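Local coordinates for protein type III effector NopAA (Sinorhizobium fredii USDA 257, PDB 6SDU) that hydrolyses xyloglucan as a type III effector of the glycosyl hydrolase 12 family and binds cellobiose in its substrate cleft, at residues P137-V151 and V164-S177. Residues are numbered along the deposited sequence; the frame is centred on the assembly and turned at random.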
loop_
_atom_site.group_PDB
_atom_site.type_symbol
_atom_site.label_atom_id
_atom_site.label_comp_id
_atom_site.label_asym_id
_atom_site.label_seq_id
_atom_site.Cartn_x
_atom_site.Cartn_y
_atom_site.Cartn_z
ATOM N N PRO A 137 -6.500 0.328 9.916
ATOM C CA PRO A 137 -5.893 1.503 9.296
ATOM C C PRO A 137 -5.478 2.523 10.340
ATOM O O PRO A 137 -6.043 2.604 11.434
ATOM C CB PRO A 137 -7.006 2.054 8.394
ATOM C CG PRO A 137 -8.295 1.549 9.022
ATOM C CD PRO A 137 -7.949 0.218 9.637
ATOM N N ILE A 138 -4.504 3.352 9.948
ATOM C CA ILE A 138 -4.086 4.476 10.781
ATOM C C ILE A 138 -5.284 5.382 10.990
ATOM O O ILE A 138 -6.026 5.677 10.042
ATOM C CB ILE A 138 -2.942 5.240 10.103
ATOM C CG1 ILE A 138 -1.623 4.478 10.208
ATOM C CG2 ILE A 138 -2.813 6.646 10.681
ATOM C CD1 ILE A 138 -0.606 4.991 9.217
ATOM N N SER A 139 -5.534 5.751 12.246
ATOM C CA SER A 139 -6.738 6.491 12.586
ATOM C C SER A 139 -6.523 7.277 13.872
ATOM O O SER A 139 -5.867 6.797 14.805
ATOM C CB SER A 139 -7.948 5.543 12.720
ATOM O OG SER A 139 -9.128 6.270 13.029
ATOM N N TYR A 140 -7.144 8.473 13.930
ATOM C CA TYR A 140 -7.163 9.261 15.161
ATOM C C TYR A 140 -8.048 8.625 16.214
ATOM O O TYR A 140 -7.732 8.678 17.409
ATOM C CB TYR A 140 -7.710 10.670 14.902
ATOM C CG TYR A 140 -6.778 11.609 14.188
ATOM C CD1 TYR A 140 -5.526 11.892 14.706
ATOM C CD2 TYR A 140 -7.178 12.248 13.033
ATOM C CE1 TYR A 140 -4.666 12.750 14.049
ATOM C CE2 TYR A 140 -6.334 13.135 12.374
ATOM C CZ TYR A 140 -5.081 13.381 12.886
ATOM O OH TYR A 140 -4.224 14.239 12.222
ATOM N N HIS A 141 -9.189 8.065 15.785
ATOM C CA HIS A 141 -10.261 7.620 16.664
ATOM C C HIS A 141 -10.597 6.148 16.477
ATOM O O HIS A 141 -10.593 5.638 15.349
ATOM C CB HIS A 141 -11.501 8.475 16.419
ATOM C CG HIS A 141 -11.236 9.929 16.574
ATOM N ND1 HIS A 141 -10.872 10.480 17.781
ATOM C CD2 HIS A 141 -11.255 10.947 15.683
ATOM C CE1 HIS A 141 -10.681 11.781 17.631
ATOM N NE2 HIS A 141 -10.907 12.091 16.367
ATOM N N TYR A 142 -10.931 5.492 17.600
ATOM C CA TYR A 142 -11.304 4.089 17.645
ATOM C C TYR A 142 -12.600 3.916 18.424
ATOM O O TYR A 142 -12.916 4.703 19.320
ATOM C CB TYR A 142 -10.211 3.222 18.305
ATOM C CG TYR A 142 -8.890 3.334 17.586
ATOM C CD1 TYR A 142 -8.585 2.500 16.519
ATOM C CD2 TYR A 142 -7.957 4.289 17.964
ATOM C CE1 TYR A 142 -7.377 2.611 15.850
ATOM C CE2 TYR A 142 -6.741 4.415 17.294
ATOM C CZ TYR A 142 -6.453 3.577 16.247
ATOM O OH TYR A 142 -5.242 3.704 15.587
ATOM N N ALA A 143 -13.338 2.858 18.079
ATOM C CA ALA A 143 -14.561 2.499 18.769
ATOM C C ALA A 143 -14.225 1.716 20.032
ATOM O O ALA A 143 -13.087 1.273 20.211
ATOM C CB ALA A 143 -15.459 1.661 17.856
ATOM N N PRO A 144 -15.173 1.610 20.969
ATOM C CA PRO A 144 -14.910 0.833 22.192
ATOM C C PRO A 144 -14.463 -0.606 21.933
ATOM O O PRO A 144 -13.720 -1.170 22.752
ATOM C CB PRO A 144 -16.250 0.909 22.929
ATOM C CG PRO A 144 -16.806 2.254 22.513
ATOM C CD PRO A 144 -16.462 2.340 21.041
ATOM N N SER A 145 -14.894 -1.217 20.823
ATOM C CA SER A 145 -14.433 -2.544 20.419
ATOM C C SER A 145 -13.004 -2.547 19.873
ATOM O O SER A 145 -12.397 -3.620 19.748
ATOM C CB SER A 145 -15.379 -3.065 19.337
ATOM O OG SER A 145 -15.396 -2.152 18.236
ATOM N N GLY A 146 -12.420 -1.369 19.675
ATOM C CA GLY A 146 -11.116 -1.166 19.093
ATOM C C GLY A 146 -11.065 -1.033 17.590
ATOM O O GLY A 146 -9.975 -0.813 17.056
ATOM N N ALA A 147 -12.206 -0.982 16.911
ATOM C CA ALA A 147 -12.192 -0.797 15.466
ATOM C C ALA A 147 -11.928 0.672 15.149
ATOM O O ALA A 147 -12.435 1.557 15.833
ATOM C CB ALA A 147 -13.543 -1.208 14.862
ATOM N N ALA A 148 -11.111 0.933 14.126
ATOM C CA ALA A 148 -10.910 2.313 13.686
ATOM C C ALA A 148 -12.239 2.854 13.173
ATOM O O ALA A 148 -13.041 2.107 12.611
ATOM C CB ALA A 148 -9.849 2.399 12.588
ATOM N N ILE A 149 -12.495 4.136 13.410
ATOM C CA ILE A 149 -13.760 4.762 13.009
ATOM C C ILE A 149 -13.582 5.415 11.649
ATOM O O ILE A 149 -12.792 6.364 11.517
ATOM C CB ILE A 149 -14.240 5.796 14.033
ATOM C CG1 ILE A 149 -14.451 5.139 15.402
ATOM C CG2 ILE A 149 -15.534 6.474 13.500
ATOM C CD1 ILE A 149 -14.613 6.133 16.542
ATOM N N PRO A 150 -14.331 4.987 10.628
ATOM C CA PRO A 150 -14.236 5.619 9.304
ATOM C C PRO A 150 -14.750 7.050 9.340
ATOM O O PRO A 150 -15.691 7.378 10.068
ATOM C CB PRO A 150 -15.154 4.759 8.418
ATOM C CG PRO A 150 -15.545 3.572 9.226
ATOM C CD PRO A 150 -15.291 3.867 10.673
ATOM N N VAL A 151 -14.120 7.901 8.540
ATOM C CA VAL A 151 -14.604 9.270 8.383
ATOM C C VAL A 151 -15.641 9.370 7.259
ATOM O O VAL A 151 -16.482 10.270 7.283
ATOM C CB VAL A 151 -13.434 10.247 8.172
ATOM C CG1 VAL A 151 -12.541 10.240 9.412
ATOM C CG2 VAL A 151 -12.638 9.884 6.936
ATOM N N VAL A 164 -13.181 5.170 4.093
ATOM C CA VAL A 164 -12.104 6.148 4.224
ATOM C C VAL A 164 -11.785 6.391 5.693
ATOM O O VAL A 164 -12.689 6.598 6.514
ATOM C CB VAL A 164 -12.470 7.459 3.508
ATOM C CG1 VAL A 164 -11.300 8.462 3.559
ATOM C CG2 VAL A 164 -12.827 7.140 2.077
ATOM N N PHE A 165 -10.487 6.389 6.017
ATOM C CA PHE A 165 -10.000 6.582 7.372
ATOM C C PHE A 165 -8.978 7.712 7.398
ATOM O O PHE A 165 -8.275 7.953 6.408
ATOM C CB PHE A 165 -9.375 5.304 7.907
ATOM C CG PHE A 165 -10.320 4.171 7.984
ATOM C CD1 PHE A 165 -10.595 3.406 6.864
ATOM C CD2 PHE A 165 -10.946 3.862 9.193
ATOM C CE1 PHE A 165 -11.494 2.347 6.941
ATOM C CE2 PHE A 165 -11.835 2.805 9.283
ATOM C CZ PHE A 165 -12.109 2.041 8.160
ATOM N N GLU A 166 -8.896 8.402 8.544
ATOM C CA GLU A 166 -7.992 9.533 8.696
ATOM C C GLU A 166 -7.155 9.423 9.965
ATOM O O GLU A 166 -7.691 9.193 11.052
ATOM C CB GLU A 166 -8.747 10.859 8.722
ATOM C CG GLU A 166 -7.812 12.076 8.793
ATOM C CD GLU A 166 -8.544 13.389 9.097
ATOM O OE1 GLU A 166 -7.870 14.439 9.167
ATOM O OE2 GLU A 166 -9.784 13.367 9.270
ATOM N N GLY A 167 -5.853 9.653 9.820
ATOM C CA GLY A 167 -4.928 9.581 10.922
ATOM C C GLY A 167 -3.673 10.380 10.633
ATOM O O GLY A 167 -3.589 11.114 9.649
ATOM N N GLU A 168 -2.725 10.264 11.552
ATOM C CA GLU A 168 -1.445 10.945 11.518
ATOM C C GLU A 168 -0.309 9.956 11.749
ATOM O O GLU A 168 -0.420 9.095 12.616
ATOM C CB GLU A 168 -1.404 12.009 12.622
ATOM C CG GLU A 168 -0.329 12.997 12.453
ATOM C CD GLU A 168 -0.611 14.239 13.265
ATOM O OE1 GLU A 168 -1.729 14.795 13.107
ATOM O OE2 GLU A 168 0.280 14.633 14.057
ATOM N N GLY A 169 0.810 10.129 11.034
ATOM C CA GLY A 169 2.000 9.345 11.300
ATOM C C GLY A 169 2.837 9.954 12.430
ATOM O O GLY A 169 2.574 11.064 12.900
ATOM N N PRO A 170 3.907 9.257 12.828
ATOM C CA PRO A 170 4.748 9.724 13.958
ATOM C C PRO A 170 5.439 11.067 13.750
ATOM O O PRO A 170 5.830 11.706 14.736
ATOM C CB PRO A 170 5.790 8.599 14.110
ATOM C CG PRO A 170 5.224 7.430 13.374
ATOM C CD PRO A 170 4.372 7.979 12.275
ATOM N N ASP A 171 5.695 11.474 12.514
ATOM C CA ASP A 171 6.266 12.783 12.225
ATOM C C ASP A 171 5.201 13.819 11.884
ATOM O O ASP A 171 5.515 14.842 11.260
ATOM C CB ASP A 171 7.281 12.652 11.084
ATOM C CG ASP A 171 6.636 12.187 9.786
ATOM O OD1 ASP A 171 5.469 11.754 9.831
ATOM O OD2 ASP A 171 7.307 12.207 8.732
ATOM N N GLY A 172 3.951 13.564 12.269
ATOM C CA GLY A 172 2.829 14.462 12.049
ATOM C C GLY A 172 2.279 14.528 10.637
ATOM O O GLY A 172 1.359 15.321 10.379
ATOM N N HIS A 173 2.730 13.671 9.731
ATOM C CA HIS A 173 2.225 13.724 8.371
ATOM C C HIS A 173 0.852 13.044 8.290
ATOM O O HIS A 173 0.580 12.075 9.005
ATOM C CB HIS A 173 3.253 13.106 7.407
ATOM C CG HIS A 173 3.112 11.628 7.221
ATOM N ND1 HIS A 173 3.753 10.708 8.022
ATOM C CD2 HIS A 173 2.401 10.908 6.318
ATOM C CE1 HIS A 173 3.442 9.485 7.618
ATOM N NE2 HIS A 173 2.630 9.582 6.582
ATOM N N LYS A 174 -0.026 13.613 7.461
ATOM C CA LYS A 174 -1.395 13.132 7.288
ATOM C C LYS A 174 -1.463 11.797 6.539
ATOM O O LYS A 174 -0.871 11.636 5.468
ATOM C CB LYS A 174 -2.203 14.175 6.517
ATOM C CG LYS A 174 -3.674 13.848 6.405
ATOM C CD LYS A 174 -4.316 13.910 7.782
ATOM C CE LYS A 174 -4.643 15.335 8.167
ATOM N NZ LYS A 174 -5.047 15.410 9.597
ATOM N N VAL A 175 -2.279 10.870 7.040
ATOM C CA VAL A 175 -2.497 9.588 6.364
ATOM C C VAL A 175 -3.989 9.416 6.089
ATOM O O VAL A 175 -4.799 9.377 7.022
ATOM C CB VAL A 175 -1.975 8.401 7.195
ATOM C CG1 VAL A 175 -2.070 7.077 6.391
ATOM C CG2 VAL A 175 -0.577 8.653 7.661
ATOM N N ILE A 176 -4.344 9.292 4.814
ATOM C CA ILE A 176 -5.708 9.002 4.383
ATOM C C ILE A 176 -5.680 7.588 3.801
ATOM O O ILE A 176 -4.932 7.324 2.847
ATOM C CB ILE A 176 -6.207 10.020 3.340
ATOM C CG1 ILE A 176 -6.030 11.463 3.816
ATOM C CG2 ILE A 176 -7.675 9.782 3.009
ATOM C CD1 ILE A 176 -6.971 11.831 4.936
ATOM N N SER A 177 -6.478 6.680 4.368
ATOM C CA SER A 177 -6.499 5.277 3.953
ATOM C C SER A 177 -7.869 4.886 3.414
ATOM O O SER A 177 -8.889 5.132 4.065
ATOM C CB SER A 177 -6.146 4.357 5.117
ATOM O OG SER A 177 -4.925 4.734 5.703
HETATM O O HOH W 1 -3.291 2.960 7.130
HETATM O O HOH W 2 -5.607 6.454 7.538
HETATM O O HOH W 3 -3.346 8.690 14.013
HETATM O O HOH W 4 -10.411 6.951 10.579
#
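The two ends of loop 137-151 dock along the outer edge of strand 160-168, with P137 and I138 turned over the face of its hairpin with strand 174-180, beside the sugar-binding cleft. The F165 ring is clamped between two prolines: P137 CG sits over the centre of one face, 3.4 Å from the ring centroid, while P150 CB covers the opposite face nearer the rim. With its CG anti to the carbonyl carbon (chi1 -61°), F165 reaches into this slot, and A148 O meets the ring edge. The hairpin is part of the larger sheet of the β-jelly-roll sandwich of glycosyl hydrolase family 12; P137 and I138 also touch a glucose unit of the bound cellobiose. I138 turns CD1 to V175 CG1 (3.8 Å) and packs CG2 against G167 CA. The same CA lies over the centre of the Y140 ring, a CH-π contact at 4.0 Å. The phenol hydroxyl donates to the anti lone pair of E168 OE1 (Y140 OH to OE1, 2.7 Å) and accepts from K174 NZ, whose bent chain also forms a salt bridge to E166 OE1 (3.0 Å), the lysine charge probably offsetting those of E166 and E168. Y140 N bonds in the carbonyl plane to E166 O (3.0 Å), and V151 N to V164 O (2.8 Å). Between them, one water joins S139 OG and I149 O to E166 N; another links I138 N to S177 OG.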